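Local coordinates for protein prolyl-tRNA synthetase (Giardia lamblia ATCC 50803, PDB 3IAL) that probably attaches L-proline to tRNA(Pro) at the expense of ATP, and is captured here with the prolyl-adenylate intermediate bound, at residues Lys192-Ile197 with Gln237-His242; Thr196-Glu201 with Ala271-Arg276. All coordinates share one frame; numbering follows the deposited sequence. Where two conformers were deposited one is given.

Contact 1 (Lys192-Ile197 with Gln237-His242). With PR8 (5'-O-[(R)-hydroxy{[(2S)-pyrrolidin-2-ylcarbonyl]oxy}phosphoryl]adenosine), chain H.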
loop_
_atom_site.group_PDB
_atom_site.type_symbol
_atom_site.label_atom_id
_atom_site.label_comp_id
_atom_site.label_asym_id
_atom_site.label_seq_id
_atom_site.Cartn_x
_atom_site.Cartn_y
_atom_site.Cartn_z
ATOM N N LYS B 192 9.743 -19.646 1.972
ATOM C CA LYS B 192 10.893 -18.778 2.249
ATOM C C LYS B 192 10.459 -17.391 2.734
ATOM O O LYS B 192 11.041 -16.837 3.661
ATOM C CB LYS B 192 11.804 -18.625 1.031
ATOM C CG LYS B 192 13.045 -19.509 1.047
ATOM C CD LYS B 192 12.742 -20.934 0.646
ATOM C CE LYS B 192 14.006 -21.674 0.232
ATOM N NZ LYS B 192 14.518 -21.146 -1.063
ATOM N N VAL B 193 9.431 -16.835 2.107
ATOM C CA VAL B 193 8.962 -15.502 2.469
ATOM C C VAL B 193 8.266 -15.492 3.828
ATOM O O VAL B 193 8.453 -14.565 4.607
ATOM C CB VAL B 193 8.051 -14.910 1.378
ATOM C CG1 VAL B 193 7.493 -13.565 1.810
ATOM C CG2 VAL B 193 8.844 -14.764 0.083
ATOM N N ILE B 194 7.482 -16.529 4.109
ATOM C CA ILE B 194 6.860 -16.689 5.415
ATOM C C ILE B 194 7.906 -16.755 6.542
ATOM O O ILE B 194 7.750 -16.082 7.564
ATOM C CB ILE B 194 5.930 -17.939 5.458
ATOM C CG1 ILE B 194 4.760 -17.782 4.481
ATOM C CG2 ILE B 194 5.393 -18.190 6.873
ATOM C CD1 ILE B 194 4.088 -16.433 4.514
ATOM N N ASP B 195 8.966 -17.543 6.360
ATOM C CA ASP B 195 10.009 -17.654 7.397
ATOM C C ASP B 195 10.720 -16.325 7.636
ATOM O O ASP B 195 10.982 -15.962 8.769
ATOM C CB ASP B 195 11.036 -18.728 7.039
ATOM C CG ASP B 195 11.673 -19.346 8.262
ATOM O OD1 ASP B 195 10.952 -20.020 9.020
ATOM O OD2 ASP B 195 12.886 -19.168 8.463
ATOM N N THR B 196 11.016 -15.597 6.563
ATOM C CA THR B 196 11.566 -14.251 6.684
ATOM C C THR B 196 10.652 -13.313 7.472
ATOM O O THR B 196 11.112 -12.576 8.347
ATOM C CB THR B 196 11.812 -13.611 5.299
ATOM O OG1 THR B 196 12.722 -14.428 4.556
ATOM C CG2 THR B 196 12.385 -12.209 5.453
ATOM N N ILE B 197 9.365 -13.317 7.149
ATOM C CA ILE B 197 8.430 -12.402 7.814
ATOM C C ILE B 197 8.211 -12.816 9.256
ATOM O O ILE B 197 8.396 -12.018 10.176
ATOM C CB ILE B 197 7.054 -12.355 7.117
ATOM C CG1 ILE B 197 7.176 -11.818 5.694
ATOM C CG2 ILE B 197 6.082 -11.483 7.906
ATOM C CD1 ILE B 197 5.954 -12.146 4.816
ATOM N N GLN B 237 -4.444 -20.254 12.223
ATOM C CA GLN B 237 -3.899 -20.446 10.877
ATOM C C GLN B 237 -3.506 -19.087 10.335
ATOM O O GLN B 237 -4.357 -18.232 10.091
ATOM C CB GLN B 237 -4.889 -21.121 9.922
ATOM C CG GLN B 237 -4.303 -21.360 8.534
ATOM C CD GLN B 237 -5.308 -21.880 7.531
ATOM O OE1 GLN B 237 -6.068 -22.798 7.818
ATOM N NE2 GLN B 237 -5.305 -21.301 6.336
ATOM N N THR B 238 -2.211 -18.909 10.126
ATOM C CA THR B 238 -1.614 -17.596 9.885
ATOM C C THR B 238 -0.936 -17.502 8.515
ATOM O O THR B 238 -0.566 -16.420 8.071
ATOM C CB THR B 238 -0.624 -17.298 11.031
ATOM O OG1 THR B 238 -1.344 -17.355 12.272
ATOM C CG2 THR B 238 0.047 -15.930 10.895
ATOM N N ALA B 239 -0.775 -18.639 7.845
ATOM C CA ALA B 239 -0.431 -18.651 6.430
ATOM C C ALA B 239 -1.201 -19.774 5.769
ATOM O O ALA B 239 -1.405 -20.823 6.373
ATOM C CB ALA B 239 1.058 -18.850 6.233
ATOM N N GLY B 240 -1.634 -19.539 4.537
ATOM C CA GLY B 240 -2.229 -20.575 3.708
ATOM C C GLY B 240 -1.534 -20.598 2.370
ATOM O O GLY B 240 -1.518 -19.591 1.659
ATOM N N ILE B 241 -0.947 -21.741 2.036
ATOM C CA ILE B 241 -0.132 -21.892 0.837
ATOM C C ILE B 241 -0.630 -23.127 0.070
ATOM O O ILE B 241 -0.557 -24.245 0.576
ATOM C CB ILE B 241 1.367 -22.008 1.235
ATOM C CG1 ILE B 241 1.885 -20.641 1.683
ATOM C CG2 ILE B 241 2.217 -22.548 0.096
ATOM C CD1 ILE B 241 3.270 -20.655 2.319
ATOM N N HIS B 242 -1.132 -22.919 -1.144
ATOM C CA HIS B 242 -1.915 -23.943 -1.845
ATOM C C HIS B 242 -1.430 -24.296 -3.243
ATOM O O HIS B 242 -1.044 -23.428 -4.022
ATOM C CB HIS B 242 -3.367 -23.483 -1.928
ATOM C CG HIS B 242 -3.883 -22.926 -0.639
ATOM N ND1 HIS B 242 -4.339 -23.728 0.382
ATOM C CD2 HIS B 242 -3.974 -21.655 -0.188
ATOM C CE1 HIS B 242 -4.701 -22.973 1.402
ATOM N NE2 HIS B 242 -4.491 -21.711 1.083
HETATM C C PR8 H . -6.476 -18.437 0.642
HETATM N N PR8 H . -6.677 -17.512 -1.581
HETATM O O PR8 H . -7.470 -17.750 0.883
HETATM P P PR8 H . -6.428 -19.150 3.022
HETATM N N1 PR8 H . -9.848 -12.822 9.552
HETATM C C2 PR8 H . -8.543 -12.589 9.462
HETATM N N3 PR8 H . -7.739 -13.336 8.703
HETATM C C4 PR8 H . -8.214 -14.361 7.997
HETATM C C5 PR8 H . -9.574 -14.642 8.073
HETATM C C6 PR8 H . -10.395 -13.846 8.867
HETATM N N6 PR8 H . -11.702 -14.096 8.945
HETATM N N7 PR8 H . -9.807 -15.691 7.295
HETATM C C8 PR8 H . -8.647 -16.063 6.749
HETATM N N9 PR8 H . -7.665 -15.260 7.179
HETATM C CA PR8 H . -5.849 -18.403 -0.751
HETATM C CB PR8 H . -4.472 -17.768 -0.656
HETATM C CD PR8 H . -5.780 -16.566 -2.237
HETATM C CG PR8 H . -4.677 -16.345 -1.194
HETATM C "C1'" PR8 H . -6.226 -15.381 6.779
HETATM O O10 PR8 H . -5.863 -19.280 1.516
HETATM O O1P PR8 H . -7.785 -19.728 3.192
HETATM C "C2'" PR8 H . -5.560 -16.661 7.340
HETATM O "O2'" PR8 H . -4.224 -16.366 7.776
HETATM O O2P PR8 H . -5.363 -19.935 3.933
HETATM C "C3'" PR8 H . -5.453 -17.545 6.120
HETATM O "O3'" PR8 H . -4.396 -18.494 6.286
HETATM C "C4'" PR8 H . -5.048 -16.470 5.129
HETATM O "O4'" PR8 H . -6.100 -15.499 5.325
HETATM C "C5'" PR8 H . -5.040 -17.058 3.735
HETATM O "O5'" PR8 H . -6.309 -17.597 3.424
#
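Ile-194 joins the helix to the strand by apolar contacts. Its CG1 lies 3.9 Å from Ile-241 CD1, and the two side chains run past each other in opposite directions. The same Ile-194 CG1 stands 4.2 Å from Ala-239 CB. All three residues are buried.

Polar bonds form on the opposite face of the strand, with the prolyl-adenylate. With CG anti to the backbone N (chi1 -178°) and the chain extended, Gln-237 brings its NE2 to 3.0 Å from ribose O3', to which it donates. Ribose O2' donates to the carbonyl O of Gln-237, also at 3.0 Å. His-242 NE2 donates to the bridging oxygen O10 at 2.8 Å, with a bent N-H...O angle of 134°. Its bond to phosphate O2P is weak. Gly-240, with no side chain, lets its CA come within 3.2 Å of ligand O2P.

Other residues hold these groups in place. Arg-211 binds Gln-237 OE1, and Ser-223 binds His-242 ND1. Strand 235-245 runs between strands 222-229 and 263-274, antiparallel to both. Helix 180-201 packs on the face turned from the ligand, and helix 52-71 touches Val-193 and Ile-197 of the helix.

Contact 2 (Thr196-Glu201 with Ala271-Arg276). With PR8 (5'-O-[(R)-hydroxy{[(2S)-pyrrolidin-2-ylcarbonyl]oxy}phosphoryl]adenosine), chain H.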
loop_
_atom_site.group_PDB
_atom_site.type_symbol
_atom_site.label_atom_id
_atom_site.label_comp_id
_atom_site.label_asym_id
_atom_site.label_seq_id
_atom_site.Cartn_x
_atom_site.Cartn_y
_atom_site.Cartn_z
ATOM N N THR B 196 11.016 -15.597 6.563
ATOM C CA THR B 196 11.566 -14.251 6.684
ATOM C C THR B 196 10.652 -13.313 7.472
ATOM O O THR B 196 11.112 -12.576 8.347
ATOM C CB THR B 196 11.812 -13.611 5.299
ATOM O OG1 THR B 196 12.722 -14.428 4.556
ATOM C CG2 THR B 196 12.385 -12.209 5.453
ATOM N N ILE B 197 9.365 -13.317 7.149
ATOM C CA ILE B 197 8.430 -12.402 7.814
ATOM C C ILE B 197 8.211 -12.816 9.256
ATOM O O ILE B 197 8.396 -12.018 10.176
ATOM C CB ILE B 197 7.054 -12.355 7.117
ATOM C CG1 ILE B 197 7.176 -11.818 5.694
ATOM C CG2 ILE B 197 6.082 -11.483 7.906
ATOM C CD1 ILE B 197 5.954 -12.146 4.816
ATOM N N PHE B 198 7.811 -14.070 9.445
ATOM C CA PHE B 198 7.369 -14.566 10.753
ATOM C C PHE B 198 8.535 -14.660 11.744
ATOM O O PHE B 198 8.431 -14.197 12.883
ATOM C CB PHE B 198 6.756 -15.963 10.621
ATOM C CG PHE B 198 5.389 -16.012 9.955
ATOM C CD1 PHE B 198 4.945 -15.021 9.086
ATOM C CD2 PHE B 198 4.564 -17.116 10.179
ATOM C CE1 PHE B 198 3.688 -15.120 8.467
ATOM C CE2 PHE B 198 3.311 -17.215 9.578
ATOM C CZ PHE B 198 2.873 -16.217 8.715
ATOM N N SER B 199 9.633 -15.285 11.311
ATOM C CA SER B 199 10.745 -15.640 12.207
ATOM C C SER B 199 11.905 -14.637 12.209
ATOM O O SER B 199 12.262 -14.118 13.263
ATOM C CB SER B 199 11.258 -17.046 11.883
ATOM O OG SER B 199 10.267 -18.017 12.197
ATOM N N ASP B 200 12.490 -14.356 11.049
ATOM C CA ASP B 200 13.632 -13.435 10.990
ATOM C C ASP B 200 13.241 -12.032 11.455
ATOM O O ASP B 200 14.022 -11.364 12.138
ATOM C CB ASP B 200 14.224 -13.340 9.578
ATOM C CG ASP B 200 14.791 -14.659 9.070
ATOM O OD1 ASP B 200 14.862 -15.654 9.822
ATOM O OD2 ASP B 200 15.181 -14.697 7.891
ATOM N N GLU B 201 12.039 -11.588 11.088
ATOM C CA GLU B 201 11.608 -10.217 11.371
ATOM C C GLU B 201 10.652 -10.085 12.568
ATOM O O GLU B 201 10.885 -9.248 13.442
ATOM C CB GLU B 201 11.019 -9.579 10.111
ATOM C CG GLU B 201 12.060 -9.411 8.982
ATOM C CD GLU B 201 13.152 -8.391 9.309
ATOM O OE1 GLU B 201 12.829 -7.278 9.761
ATOM O OE2 GLU B 201 14.338 -8.700 9.096
ATOM N N ALA B 271 -0.809 -18.121 -2.316
ATOM C CA ALA B 271 -0.360 -17.964 -0.943
ATOM C C ALA B 271 -1.024 -16.746 -0.346
ATOM O O ALA B 271 -1.132 -15.715 -1.004
ATOM C CB ALA B 271 1.156 -17.829 -0.876
ATOM N N GLY B 272 -1.455 -16.872 0.904
ATOM C CA GLY B 272 -2.171 -15.798 1.581
ATOM C C GLY B 272 -1.703 -15.585 3.006
ATOM O O GLY B 272 -1.529 -16.543 3.762
ATOM N N ILE B 273 -1.479 -14.322 3.350
ATOM C CA ILE B 273 -1.284 -13.884 4.733
ATOM C C ILE B 273 -2.151 -12.650 4.998
ATOM O O ILE B 273 -2.352 -11.814 4.118
ATOM C CB ILE B 273 0.195 -13.573 5.076
ATOM C CG1 ILE B 273 0.780 -12.501 4.149
ATOM C CG2 ILE B 273 1.021 -14.839 5.025
ATOM C CD1 ILE B 273 2.025 -11.797 4.728
ATOM N N SER B 274 -2.678 -12.559 6.211
ATOM C CA SER B 274 -3.589 -11.502 6.578
ATOM C C SER B 274 -3.102 -10.792 7.848
ATOM O O SER B 274 -1.951 -10.961 8.264
ATOM C CB SER B 274 -4.969 -12.105 6.811
ATOM O OG SER B 274 -5.018 -12.765 8.070
ATOM N N THR B 275 -4.005 -10.018 8.451
ATOM C CA THR B 275 -3.792 -9.340 9.734
ATOM C C THR B 275 -3.492 -10.289 10.903
ATOM O O THR B 275 -3.020 -9.851 11.962
ATOM C CB THR B 275 -5.047 -8.547 10.122
ATOM O OG1 THR B 275 -6.172 -9.434 10.154
ATOM C CG2 THR B 275 -5.311 -7.416 9.126
ATOM N N ARG B 276 -3.787 -11.575 10.721
ATOM C CA ARG B 276 -3.429 -12.607 11.703
ATOM C C ARG B 276 -1.933 -12.686 12.013
ATOM O O ARG B 276 -1.557 -13.085 13.107
ATOM C CB ARG B 276 -3.909 -13.979 11.226
ATOM C CG ARG B 276 -5.398 -14.120 11.270
ATOM C CD ARG B 276 -5.814 -15.488 10.812
ATOM N NE ARG B 276 -7.188 -15.769 11.184
ATOM C CZ ARG B 276 -7.794 -16.934 11.021
ATOM N NH1 ARG B 276 -7.151 -17.968 10.477
ATOM N NH2 ARG B 276 -9.057 -17.064 11.418
HETATM C C PR8 H . -6.476 -18.437 0.642
HETATM N N PR8 H . -6.677 -17.512 -1.581
HETATM O O PR8 H . -7.470 -17.750 0.883
HETATM P P PR8 H . -6.428 -19.150 3.022
HETATM N N1 PR8 H . -9.848 -12.822 9.552
HETATM C C2 PR8 H . -8.543 -12.589 9.462
HETATM N N3 PR8 H . -7.739 -13.336 8.703
HETATM C C4 PR8 H . -8.214 -14.361 7.997
HETATM C C5 PR8 H . -9.574 -14.642 8.073
HETATM C C6 PR8 H . -10.395 -13.846 8.867
HETATM N N6 PR8 H . -11.702 -14.096 8.945
HETATM N N7 PR8 H . -9.807 -15.691 7.295
HETATM C C8 PR8 H . -8.647 -16.063 6.749
HETATM N N9 PR8 H . -7.665 -15.260 7.179
HETATM C CA PR8 H . -5.849 -18.403 -0.751
HETATM C CB PR8 H . -4.472 -17.768 -0.656
HETATM C CD PR8 H . -5.780 -16.566 -2.237
HETATM C CG PR8 H . -4.677 -16.345 -1.194
HETATM C "C1'" PR8 H . -6.226 -15.381 6.779
HETATM O O10 PR8 H . -5.863 -19.280 1.516
HETATM O O1P PR8 H . -7.785 -19.728 3.192
HETATM C "C2'" PR8 H . -5.560 -16.661 7.340
HETATM O "O2'" PR8 H . -4.224 -16.366 7.776
HETATM O O2P PR8 H . -5.363 -19.935 3.933
HETATM C "C3'" PR8 H . -5.453 -17.545 6.120
HETATM O "O3'" PR8 H . -4.396 -18.494 6.286
HETATM C "C4'" PR8 H . -5.048 -16.470 5.129
HETATM O "O4'" PR8 H . -6.100 -15.499 5.325
HETATM C "C5'" PR8 H . -5.040 -17.058 3.735
HETATM O "O5'" PR8 H . -6.309 -17.597 3.424
#
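Ile-273 alone makes the strand's side of this contact, meeting Ile-197 and Phe-198, while Ala-271, Gly-272, Ser-274 and Arg-276 line the ligand pocket. Its CG1 lies between the backbone N and the carbonyl carbon (chi1 58°), which sends Ile-273 CD1 out to meet Ile-197 CD1 tip to tip at 3.9 Å. The second branch, Ile-273 CG2, is anti to the carbonyl carbon and approaches Phe-198 CZ obliquely at 4.4 Å. The two branches thus touch two successive residues of the helix. Phe-198 also packs on Thr-238 and Ala-239 of the adjacent strand, and its ring meets that of Phe-204. The helix has a wider pi-type turn at 196-201, marked by a weak bond from Glu-201 N to Thr-196 O.

Ser-274 ends the strand and precedes the turn into helix 276-285. Its OG has two roles. It accepts a nearly straight capping bond, with Arg-276 N 3.2 Å from Ser-274 OG and an N-H...O angle of 168°. Ser-274 OG also donates to adenine N3 of the prolyl-adenylate at 2.9 Å.

Arg-276 lays one face of its guanidinium group over the adenine, with ligand C4 3.6 Å above the guanidinium plane and offset toward the rim. Its NE donates to Ile-163 O and its NH1 to Gln-237 O, and these bonds help to fix the group. Gly-272 N stands 3.5 Å from CB of the ligand's prolyl ring. Having no side chain, this residue lets the ligand lie close to the strand.

The side facing helix 180-201 is apolar. On the ligand side Ser-274, at the strand's end, gives a hydroxyl to adenine N3, and Arg-276, at the start of the next helix, gives the base a flat cation. The stacked arginine is consistent with that of class II motif 3, which packs on adenine.

The centres of contact 1 and contact 2 are 5 Å apart, and both lie within the class II core domain. They start from helix 180-201 and share Thr-196 and Ile-197. Along the chain the helix comes first, then strand 235-245, then strand 263-274. These two strands are antiparallel neighbours, joined by a probable hydrogen bond of 2.8 Å from Gly-272 N to Gly-240 O. The contacts also touch directly where Ile-194 CD1 packs on Ile-273 CG2 at 3.5 Å. One helix therefore backs both strands, and the prolyl-adenylate lies against their other face. Together the strands contact its prolyl, phosphate, ribose and adenine parts.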